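Local coordinates for probable molybdopterin-guanine dinucleotide biosynthesis protein A (Aquifex aeolicus, PDB 2E8B) that probably transfers a GMP moiety from GTP to the molybdenum cofactor Mo-molybdopterin, forming Mo-molybdopterin guanine dinucleotide and releasing diphosphate, at residues N15-A21 / F54-V60; E98-S104 / L137-K143; E113-V118 / V172-L178. The contacts are given in a common frame with arbitrary orientation. Residues are numbered along the deposited sequence.

In the fold
From the N terminus, strand 16-22 enters the core of the sheet, the chain runs through helix 32-51, and strand 56-61 returns beside the first strand: contact 1 closes this beta-alpha-beta unit. Contact 2 opens only afterwards. Strand 99-104 lies on the other side of strand 16-22, with Tyr-18 N 2.9 Å from Phe-101 O, and pairs with the antiparallel strand 140-142. Contact 2 closes the loop from 104 to 137; contact 3, from helix 112-120 to residues 172-178, opens inside that loop and closes after it, so the two cross. The three meet in one apolar cluster, where Phe-54 of contact 1 and Phe-101 of contact 2 touch and both reach Val-115 on the helix.

Contact 1: N15-A21 / F54-V60; sequences NTCYVLA and FKEVYIV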
loop_
_atom_site.group_PDB
_atom_site.type_symbol
_atom_site.label_atom_id
_atom_site.label_comp_id
_atom_site.label_asym_id
_atom_site.label_seq_id
_atom_site.Cartn_x
_atom_site.Cartn_y
_atom_site.Cartn_z
ATOM N N ASN A 15 7.700 10.012 6.311
ATOM C CA ASN A 15 6.567 10.699 6.919
ATOM C C ASN A 15 5.261 10.591 6.141
ATOM O O ASN A 15 4.219 11.040 6.621
ATOM C CB ASN A 15 6.900 12.182 7.106
ATOM C CG ASN A 15 8.107 12.402 7.992
ATOM O OD1 ASN A 15 8.119 11.999 9.155
ATOM N ND2 ASN A 15 9.132 13.049 7.446
ATOM N N THR A 16 5.303 10.004 4.949
ATOM C CA THR A 16 4.090 9.893 4.148
ATOM C C THR A 16 3.757 8.457 3.753
ATOM O O THR A 16 4.646 7.628 3.555
ATOM C CB THR A 16 4.192 10.762 2.877
ATOM O OG1 THR A 16 5.063 10.136 1.929
ATOM C CG2 THR A 16 4.763 12.131 3.224
ATOM N N CYS A 17 2.463 8.175 3.646
ATOM C CA CYS A 17 1.989 6.847 3.288
ATOM C C CYS A 17 0.865 6.925 2.262
ATOM O O CYS A 17 0.015 7.817 2.320
ATOM C CB CYS A 17 1.487 6.124 4.540
ATOM S SG CYS A 17 0.781 4.464 4.304
ATOM N N TYR A 18 0.864 5.976 1.333
ATOM C CA TYR A 18 -0.156 5.906 0.301
ATOM C C TYR A 18 -0.947 4.626 0.487
ATOM O O TYR A 18 -0.382 3.540 0.472
ATOM C CB TYR A 18 0.492 5.918 -1.077
ATOM C CG TYR A 18 1.119 7.241 -1.391
ATOM C CD1 TYR A 18 2.411 7.528 -0.971
ATOM C CD2 TYR A 18 0.393 8.237 -2.045
ATOM C CE1 TYR A 18 2.973 8.775 -1.184
ATOM C CE2 TYR A 18 0.944 9.494 -2.269
ATOM C CZ TYR A 18 2.235 9.753 -1.832
ATOM O OH TYR A 18 2.794 10.984 -2.039
ATOM N N VAL A 19 -2.252 4.770 0.692
ATOM C CA VAL A 19 -3.134 3.628 0.872
ATOM C C VAL A 19 -3.775 3.364 -0.480
ATOM O O VAL A 19 -4.488 4.216 -1.016
ATOM C CB VAL A 19 -4.223 3.926 1.925
ATOM C CG1 VAL A 19 -5.198 2.765 2.012
ATOM C CG2 VAL A 19 -3.578 4.180 3.278
ATOM N N LEU A 20 -3.511 2.185 -1.033
ATOM C CA LEU A 20 -4.031 1.815 -2.345
ATOM C C LEU A 20 -5.458 1.278 -2.288
ATOM O O LEU A 20 -5.706 0.217 -1.723
ATOM C CB LEU A 20 -3.104 0.780 -2.997
ATOM C CG LEU A 20 -1.625 1.169 -3.036
ATOM C CD1 LEU A 20 -0.820 0.112 -3.784
ATOM C CD2 LEU A 20 -1.473 2.519 -3.723
ATOM N N ALA A 21 -6.387 2.018 -2.889
ATOM C CA ALA A 21 -7.798 1.637 -2.907
ATOM C C ALA A 21 -8.230 0.920 -4.184
ATOM O O ALA A 21 -9.312 0.333 -4.226
ATOM C CB ALA A 21 -8.666 2.865 -2.692
ATOM N N PHE A 54 1.930 8.079 10.307
ATOM C CA PHE A 54 2.472 9.089 9.398
ATOM C C PHE A 54 1.849 10.480 9.465
ATOM O O PHE A 54 0.662 10.631 9.751
ATOM C CB PHE A 54 2.370 8.568 7.967
ATOM C CG PHE A 54 3.020 7.226 7.765
ATOM C CD1 PHE A 54 4.401 7.119 7.639
ATOM C CD2 PHE A 54 2.249 6.066 7.726
ATOM C CE1 PHE A 54 5.010 5.873 7.472
ATOM C CE2 PHE A 54 2.843 4.819 7.560
ATOM C CZ PHE A 54 4.230 4.721 7.434
ATOM N N LYS A 55 2.665 11.490 9.173
ATOM C CA LYS A 55 2.223 12.882 9.179
ATOM C C LYS A 55 1.213 13.113 8.059
ATOM O O LYS A 55 0.255 13.870 8.218
ATOM C CB LYS A 55 3.424 13.813 8.991
ATOM C CG LYS A 55 4.547 13.561 9.988
ATOM C CD LYS A 55 5.782 14.420 9.722
ATOM C CE LYS A 55 5.513 15.892 9.984
ATOM N NZ LYS A 55 6.768 16.698 9.946
ATOM N N GLU A 56 1.434 12.458 6.925
ATOM C CA GLU A 56 0.536 12.595 5.786
ATOM C C GLU A 56 0.169 11.235 5.206
ATOM O O GLU A 56 1.030 10.373 5.022
ATOM C CB GLU A 56 1.179 13.461 4.704
ATOM C CG GLU A 56 1.588 14.840 5.197
ATOM C CD GLU A 56 1.997 15.768 4.073
ATOM O OE1 GLU A 56 2.875 15.383 3.270
ATOM O OE2 GLU A 56 1.442 16.886 3.997
ATOM N N VAL A 57 -1.118 11.051 4.935
ATOM C CA VAL A 57 -1.626 9.807 4.368
ATOM C C VAL A 57 -2.555 10.137 3.210
ATOM O O VAL A 57 -3.461 10.953 3.348
ATOM C CB VAL A 57 -2.422 8.996 5.412
ATOM C CG1 VAL A 57 -2.884 7.682 4.808
ATOM C CG2 VAL A 57 -1.566 8.741 6.637
ATOM N N TYR A 58 -2.323 9.503 2.067
ATOM C CA TYR A 58 -3.155 9.734 0.898
ATOM C C TYR A 58 -3.800 8.437 0.452
ATOM O O TYR A 58 -3.258 7.354 0.675
ATOM C CB TYR A 58 -2.328 10.282 -0.267
ATOM C CG TYR A 58 -1.556 11.538 0.054
ATOM C CD1 TYR A 58 -0.270 11.468 0.580
ATOM C CD2 TYR A 58 -2.120 12.796 -0.150
ATOM C CE1 TYR A 58 0.440 12.617 0.896
ATOM C CE2 TYR A 58 -1.416 13.958 0.168
ATOM C CZ TYR A 58 -0.137 13.857 0.690
ATOM O OH TYR A 58 0.573 14.990 1.017
ATOM N N ILE A 59 -4.967 8.559 -0.168
ATOM C CA ILE A 59 -5.674 7.402 -0.689
ATOM C C ILE A 59 -5.486 7.441 -2.198
ATOM O O ILE A 59 -5.742 8.463 -2.833
ATOM C CB ILE A 59 -7.184 7.478 -0.391
ATOM C CG1 ILE A 59 -7.424 7.543 1.118
ATOM C CG2 ILE A 59 -7.890 6.292 -1.026
ATOM C CD1 ILE A 59 -7.036 6.283 1.870
ATOM N N VAL A 60 -5.010 6.343 -2.772
ATOM C CA VAL A 60 -4.832 6.285 -4.213
ATOM C C VAL A 60 -6.054 5.563 -4.767
ATOM O O VAL A 60 -6.293 4.399 -4.444
ATOM C CB VAL A 60 -3.562 5.505 -4.598
ATOM C CG1 VAL A 60 -3.492 5.349 -6.113
ATOM C CG2 VAL A 60 -2.323 6.230 -4.079
#
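Val-19 packs its CB against CD1 of Ile-59 at 3.7 Å and its CG2 against CG1 of Val-57 at 3.9 Å; these branched aliphatic residues suit both extended backbone and a buried sheet face, and helix 32-51 packs on Val-57 and Ala-21. Across the sheet, Leu-20 CD2 lies 3.7 Å from Val-60 CB. Beside them the rings of Tyr-18 and Tyr-58 are nearly parallel, at 20°, but slid apart, with centroids 5.3 Å apart and little overlap. On the face of Val-19, the small Cys-17 side chain lets Phe-54 approach: Cys-17 CB is 3.3 Å from Phe-54 CD2, and Cys-17 SG lies 4.6 Å from the ring centroid, an oblique sulfur-aromatic contact.

Between the two faces the backbones pair in parallel. Tyr-58 N donates to Cys-17 O (2.9 Å), Val-19 N to Tyr-58 O (2.8 Å), Val-60 N to Val-19 O (2.8 Å) and Ala-21 N to Val-60 O (2.8 Å). Toward the solvent, Glu-56 N still reaches Asn-15 O at 3.1 Å, and the charged ends of Lys-55 and Glu-56 mark the polar edge; Tyr-58 OH gives a weak 3.2 Å bond to Glu-56 OE1.

This is the first beta-alpha-beta crossover of a Rossmann-like GT-A nucleotidyltransferase fold, whose leading strand carries Leu-20 and Ala-21 into the predicted GTP site.

Contact 2: E98-S104 / L137-K143; sequences ENVFVLS and LVGVYSK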
loop_
_atom_site.group_PDB
_atom_site.type_symbol
_atom_site.label_atom_id
_atom_site.label_comp_id
_atom_site.label_asym_id
_atom_site.label_seq_id
_atom_site.Cartn_x
_atom_site.Cartn_y
_atom_site.Cartn_z
ATOM N N GLU A 98 11.768 11.217 -0.654
ATOM C CA GLU A 98 12.497 10.158 -1.355
ATOM C C GLU A 98 11.994 8.739 -1.105
ATOM O O GLU A 98 12.070 7.883 -1.989
ATOM C CB GLU A 98 13.987 10.232 -1.011
ATOM C CG GLU A 98 14.828 9.158 -1.684
ATOM C CD GLU A 98 14.685 9.171 -3.195
ATOM O OE1 GLU A 98 14.990 10.212 -3.813
ATOM O OE2 GLU A 98 14.268 8.139 -3.764
ATOM N N ASN A 99 11.498 8.485 0.098
ATOM C CA ASN A 99 10.983 7.167 0.444
ATOM C C ASN A 99 9.592 7.324 1.040
ATOM O O ASN A 99 9.381 8.153 1.926
ATOM C CB ASN A 99 11.912 6.488 1.453
ATOM C CG ASN A 99 13.317 6.315 0.921
ATOM O OD1 ASN A 99 13.533 5.639 -0.085
ATOM N ND2 ASN A 99 14.287 6.929 1.593
ATOM N N VAL A 100 8.638 6.541 0.546
ATOM C CA VAL A 100 7.277 6.621 1.050
ATOM C C VAL A 100 6.736 5.236 1.364
ATOM O O VAL A 100 7.183 4.237 0.792
ATOM C CB VAL A 100 6.333 7.312 0.029
ATOM C CG1 VAL A 100 6.844 8.718 -0.285
ATOM C CG2 VAL A 100 6.228 6.478 -1.239
ATOM N N PHE A 101 5.790 5.173 2.295
ATOM C CA PHE A 101 5.202 3.894 2.647
ATOM C C PHE A 101 4.027 3.608 1.720
ATOM O O PHE A 101 3.333 4.527 1.268
ATOM C CB PHE A 101 4.722 3.885 4.101
ATOM C CG PHE A 101 4.693 2.513 4.703
ATOM C CD1 PHE A 101 3.586 1.690 4.544
ATOM C CD2 PHE A 101 5.808 2.014 5.373
ATOM C CE1 PHE A 101 3.588 0.385 5.034
ATOM C CE2 PHE A 101 5.821 0.710 5.868
ATOM C CZ PHE A 101 4.705 -0.107 5.695
ATOM N N VAL A 102 3.828 2.329 1.422
ATOM C CA VAL A 102 2.738 1.884 0.562
ATOM C C VAL A 102 1.989 0.829 1.358
ATOM O O VAL A 102 2.592 -0.099 1.903
ATOM C CB VAL A 102 3.270 1.278 -0.750
ATOM C CG1 VAL A 102 2.119 0.685 -1.557
ATOM C CG2 VAL A 102 3.974 2.355 -1.565
ATOM N N LEU A 103 0.672 0.976 1.420
ATOM C CA LEU A 103 -0.150 0.074 2.206
ATOM C C LEU A 103 -1.440 -0.251 1.464
ATOM O O LEU A 103 -2.214 0.646 1.137
ATOM C CB LEU A 103 -0.454 0.758 3.546
ATOM C CG LEU A 103 -1.082 0.027 4.727
ATOM C CD1 LEU A 103 -0.223 -1.164 5.131
ATOM C CD2 LEU A 103 -1.202 1.007 5.896
ATOM N N SER A 104 -1.665 -1.532 1.188
ATOM C CA SER A 104 -2.879 -1.956 0.498
ATOM C C SER A 104 -4.090 -1.659 1.386
ATOM O O SER A 104 -4.035 -1.831 2.605
ATOM C CB SER A 104 -2.809 -3.453 0.189
ATOM O OG SER A 104 -3.946 -3.867 -0.543
ATOM N N LEU A 137 2.586 -4.886 -1.486
ATOM C CA LEU A 137 1.924 -3.625 -1.173
ATOM C C LEU A 137 1.931 -3.241 0.302
ATOM O O LEU A 137 1.033 -2.536 0.769
ATOM C CB LEU A 137 0.491 -3.637 -1.709
ATOM C CG LEU A 137 0.389 -3.941 -3.212
ATOM C CD1 LEU A 137 -1.075 -3.920 -3.654
ATOM C CD2 LEU A 137 1.193 -2.917 -4.000
ATOM N N VAL A 138 2.930 -3.732 1.033
ATOM C CA VAL A 138 3.118 -3.389 2.440
ATOM C C VAL A 138 4.615 -3.160 2.600
ATOM O O VAL A 138 5.388 -4.087 2.851
ATOM C CB VAL A 138 2.665 -4.508 3.412
ATOM C CG1 VAL A 138 2.967 -4.092 4.851
ATOM C CG2 VAL A 138 1.166 -4.769 3.259
ATOM N N GLY A 139 5.033 -1.915 2.413
ATOM C CA GLY A 139 6.445 -1.621 2.537
ATOM C C GLY A 139 6.811 -0.201 2.180
ATOM O O GLY A 139 5.950 0.650 1.956
ATOM N N VAL A 140 8.114 0.049 2.128
ATOM C CA VAL A 140 8.629 1.361 1.792
ATOM C C VAL A 140 9.249 1.280 0.412
ATOM O O VAL A 140 10.062 0.393 0.141
ATOM C CB VAL A 140 9.698 1.820 2.805
ATOM C CG1 VAL A 140 10.229 3.204 2.426
ATOM C CG2 VAL A 140 9.090 1.863 4.200
ATOM N N TYR A 141 8.839 2.203 -0.452
ATOM C CA TYR A 141 9.334 2.282 -1.824
ATOM C C TYR A 141 10.036 3.607 -2.055
ATOM O O TYR A 141 9.611 4.640 -1.535
ATOM C CB TYR A 141 8.184 2.180 -2.829
ATOM C CG TYR A 141 7.693 0.777 -3.080
ATOM C CD1 TYR A 141 6.883 0.115 -2.154
ATOM C CD2 TYR A 141 8.053 0.103 -4.245
ATOM C CE1 TYR A 141 6.442 -1.194 -2.386
ATOM C CE2 TYR A 141 7.623 -1.200 -4.485
ATOM C CZ TYR A 141 6.822 -1.840 -3.557
ATOM O OH TYR A 141 6.434 -3.134 -3.806
ATOM N N SER A 142 11.099 3.569 -2.855
ATOM C CA SER A 142 11.874 4.758 -3.188
ATOM C C SER A 142 11.352 5.430 -4.453
ATOM O O SER A 142 11.036 4.768 -5.440
ATOM C CB SER A 142 13.345 4.390 -3.394
ATOM O OG SER A 142 14.074 5.493 -3.901
ATOM N N LYS A 143 11.273 6.755 -4.425
ATOM C CA LYS A 143 10.797 7.504 -5.578
ATOM C C LYS A 143 11.748 7.307 -6.759
ATOM O O LYS A 143 11.358 7.461 -7.916
ATOM C CB LYS A 143 10.700 8.993 -5.230
ATOM C CG LYS A 143 9.976 9.823 -6.268
ATOM C CD LYS A 143 9.958 11.289 -5.881
ATOM C CE LYS A 143 9.277 12.127 -6.951
ATOM N NZ LYS A 143 7.835 11.791 -7.092
HETATM O O HOH W 1 15.610 5.957 -1.750
#
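Phe-101 lays one face of its ring over Gly-139, whose CA sits 4.3 Å from the ring centroid in a CH-pi contact. This is an antiparallel strand pair in the mixed sheet of the GT-A-like domain. Val-100 with Tyr-141 and Val-102 with Gly-139 form hydrogen-bonded pairs: Val-100 N to Tyr-141 O is 3.0 Å, Tyr-141 N to Val-100 O 2.9 Å, Val-102 N to Gly-139 O 2.8 Å and Gly-139 N to Val-102 O 3.1 Å. On the Phe-101 face, CD2 of that ring meets CG2 of Val-140 at 3.5 Å, and helix 112-120 packs over both. The other face holds Val-102, whose CG2 is 3.7 Å from CD1 of Tyr-141, beneath helix 84-94.

The chain turns a corner at 137-139, yet Ser-104 N still bonds Leu-137 O at 2.9 Å. There Ser-104 OG bonds Asp-106, the predicted Mg(2+) and GTP ligand, so the strand end adjoins the probable active site. At the far end Glu-98 and Asn-99 are partly exposed, and the buried Ser-142 hydroxyl is satisfied: a water bridges Asn-99 OD1 and Ser-142 OG, 2.7 Å from each, and Ser-142 OG donates to Glu-98 OE2 at 2.7 Å.

Contact 3: E113-V118 / V172-L178; sequences ETVLYV and VEIPEEL
An alpha-helix here packs against the end of a beta-strand and the loop that follows, on the flank of the GT-A-like alpha/beta domain. Build 113-118 as regular helix, phi/psi near -65/-40, with Tyr-117 N bonded to Glu-113 O at 2.9 Å. Residues 172-173 are extended, Ile-174 and Pro-175 remain extended (psi 129 and 143), and the chain then turns so that Leu-178 N bonds Pro-175 O at 2.8 Å. The closest CA pairs are Thr-114 with Leu-178, 6.3 Å, and Val-118 with Val-172, 6.4 Å, so the later segment follows the helix in reverse.

Tyr-117 takes chi1 t (-171°) with chi2 72°, which sets its ring between the strand end and the loop: CD2 is 3.8 Å from Val-172 CG1 and CE2 3.5 Å from Pro-175 CD. Val-118, chi1 t, holds CG2 4.3 Å from CD1 of Ile-174, whose m,m rotamer brings this tip to the helix; the same CD1 is 4.3 Å from Thr-114 CG2. Leu-178, m,t, fits beside the helix with CD2 3.7 Å from Thr-114 OG1 and CD1 4.0 Å from Glu-113 O. Thr-114, chi1 m, suits this mixed spot, since its methyl packs while OG1 bonds Thr-181. Pro-175, C-gamma exo, points its CG and CD at one face of the Tyr-117 ring; CG is 3.8 Å from the centroid, 14° off the normal, a CH-pi contact.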
loop_
_atom_site.group_PDB
_atom_site.type_symbol
_atom_site.label_atom_id
_atom_site.label_comp_id
_atom_site.label_asym_id
_atom_site.label_seq_id
_atom_site.Cartn_x
_atom_site.Cartn_y
_atom_site.Cartn_z
ATOM N N GLU A 113 1.932 -1.591 14.731
ATOM C CA GLU A 113 3.205 -2.243 15.041
ATOM C C GLU A 113 3.831 -2.908 13.821
ATOM O O GLU A 113 5.052 -2.950 13.687
ATOM C CB GLU A 113 3.036 -3.280 16.154
ATOM C CG GLU A 113 2.637 -2.691 17.494
ATOM C CD GLU A 113 1.146 -2.785 17.752
ATOM O OE1 GLU A 113 0.358 -2.380 16.875
ATOM O OE2 GLU A 113 0.762 -3.267 18.841
ATOM N N THR A 114 2.994 -3.427 12.931
ATOM C CA THR A 114 3.501 -4.078 11.732
ATOM C C THR A 114 4.146 -3.032 10.835
ATOM O O THR A 114 5.228 -3.250 10.285
ATOM C CB THR A 114 2.371 -4.787 10.982
ATOM O OG1 THR A 114 1.780 -5.762 11.848
ATOM C CG2 THR A 114 2.902 -5.468 9.731
ATOM N N VAL A 115 3.490 -1.884 10.706
ATOM C CA VAL A 115 4.023 -0.807 9.890
ATOM C C VAL A 115 5.337 -0.311 10.486
ATOM O O VAL A 115 6.322 -0.111 9.770
ATOM C CB VAL A 115 3.034 0.365 9.815
ATOM C CG1 VAL A 115 3.657 1.533 9.067
ATOM C CG2 VAL A 115 1.760 -0.089 9.125
ATOM N N LEU A 116 5.352 -0.128 11.803
ATOM C CA LEU A 116 6.542 0.357 12.485
ATOM C C LEU A 116 7.719 -0.613 12.385
ATOM O O LEU A 116 8.866 -0.181 12.273
ATOM C CB LEU A 116 6.218 0.653 13.949
ATOM C CG LEU A 116 5.228 1.803 14.150
ATOM C CD1 LEU A 116 4.962 1.963 15.625
ATOM C CD2 LEU A 116 5.782 3.098 13.559
ATOM N N TYR A 117 7.448 -1.916 12.415
ATOM C CA TYR A 117 8.530 -2.892 12.312
ATOM C C TYR A 117 9.159 -2.793 10.928
ATOM O O TYR A 117 10.382 -2.899 10.780
ATOM C CB TYR A 117 8.026 -4.323 12.538
ATOM C CG TYR A 117 9.148 -5.338 12.654
ATOM C CD1 TYR A 117 9.955 -5.386 13.791
ATOM C CD2 TYR A 117 9.410 -6.239 11.621
ATOM C CE1 TYR A 117 10.997 -6.308 13.899
ATOM C CE2 TYR A 117 10.452 -7.167 11.718
ATOM C CZ TYR A 117 11.238 -7.191 12.859
ATOM O OH TYR A 117 12.281 -8.081 12.957
ATOM N N VAL A 118 8.327 -2.577 9.913
ATOM C CA VAL A 118 8.849 -2.449 8.559
ATOM C C VAL A 118 9.693 -1.184 8.466
ATOM O O VAL A 118 10.793 -1.211 7.919
ATOM C CB VAL A 118 7.717 -2.417 7.509
ATOM C CG1 VAL A 118 8.296 -2.114 6.122
ATOM C CG2 VAL A 118 7.025 -3.766 7.477
ATOM N N VAL A 172 11.301 -8.094 4.749
ATOM C CA VAL A 172 11.281 -7.843 6.179
ATOM C C VAL A 172 10.465 -9.007 6.719
ATOM O O VAL A 172 9.252 -9.056 6.535
ATOM C CB VAL A 172 10.590 -6.505 6.518
ATOM C CG1 VAL A 172 10.539 -6.319 8.027
ATOM C CG2 VAL A 172 11.343 -5.353 5.881
ATOM N N GLU A 173 11.145 -9.976 7.329
ATOM C CA GLU A 173 10.468 -11.144 7.882
ATOM C C GLU A 173 9.587 -10.680 9.030
ATOM O O GLU A 173 10.083 -10.191 10.046
ATOM C CB GLU A 173 11.487 -12.163 8.393
ATOM C CG GLU A 173 10.861 -13.438 8.931
ATOM C CD GLU A 173 11.890 -14.387 9.514
ATOM O OE1 GLU A 173 12.796 -14.810 8.769
ATOM O OE2 GLU A 173 11.794 -14.707 10.720
ATOM N N ILE A 174 8.278 -10.819 8.860
ATOM C CA ILE A 174 7.344 -10.385 9.886
ATOM C C ILE A 174 7.353 -11.310 11.086
ATOM O O ILE A 174 7.247 -12.530 10.941
ATOM C CB ILE A 174 5.909 -10.290 9.323
ATOM C CG1 ILE A 174 5.866 -9.238 8.211
ATOM C CG2 ILE A 174 4.925 -9.940 10.430
ATOM C CD1 ILE A 174 6.340 -7.854 8.645
ATOM N N PRO A 175 7.503 -10.738 12.294
ATOM C CA PRO A 175 7.518 -11.531 13.522
ATOM C C PRO A 175 6.260 -12.377 13.603
ATOM O O PRO A 175 5.180 -11.942 13.203
ATOM C CB PRO A 175 7.572 -10.475 14.616
ATOM C CG PRO A 175 8.385 -9.385 13.990
ATOM C CD PRO A 175 7.806 -9.323 12.577
ATOM N N GLU A 176 6.410 -13.589 14.125
ATOM C CA GLU A 176 5.303 -14.524 14.256
ATOM C C GLU A 176 3.993 -13.913 14.750
ATOM O O GLU A 176 2.936 -14.141 14.157
ATOM C CB GLU A 176 5.712 -15.679 15.178
ATOM C CG GLU A 176 4.575 -16.599 15.612
ATOM C CD GLU A 176 3.821 -17.222 14.453
ATOM O OE1 GLU A 176 4.367 -17.280 13.334
ATOM O OE2 GLU A 176 2.677 -17.675 14.669
ATOM N N GLU A 177 4.056 -13.122 15.817
ATOM C CA GLU A 177 2.843 -12.541 16.367
ATOM C C GLU A 177 2.214 -11.404 15.570
ATOM O O GLU A 177 1.176 -10.879 15.959
ATOM C CB GLU A 177 3.080 -12.122 17.821
ATOM C CG GLU A 177 3.321 -13.330 18.730
ATOM C CD GLU A 177 3.104 -13.028 20.199
ATOM O OE1 GLU A 177 2.101 -12.363 20.530
ATOM O OE2 GLU A 177 3.930 -13.471 21.026
ATOM N N LEU A 178 2.827 -11.041 14.448
ATOM C CA LEU A 178 2.291 -9.979 13.605
ATOM C C LEU A 178 1.923 -10.509 12.226
ATOM O O LEU A 178 1.403 -9.776 11.392
ATOM C CB LEU A 178 3.305 -8.839 13.448
ATOM C CG LEU A 178 3.557 -7.955 14.671
ATOM C CD1 LEU A 178 4.551 -6.864 14.308
ATOM C CD2 LEU A 178 2.246 -7.345 15.142
#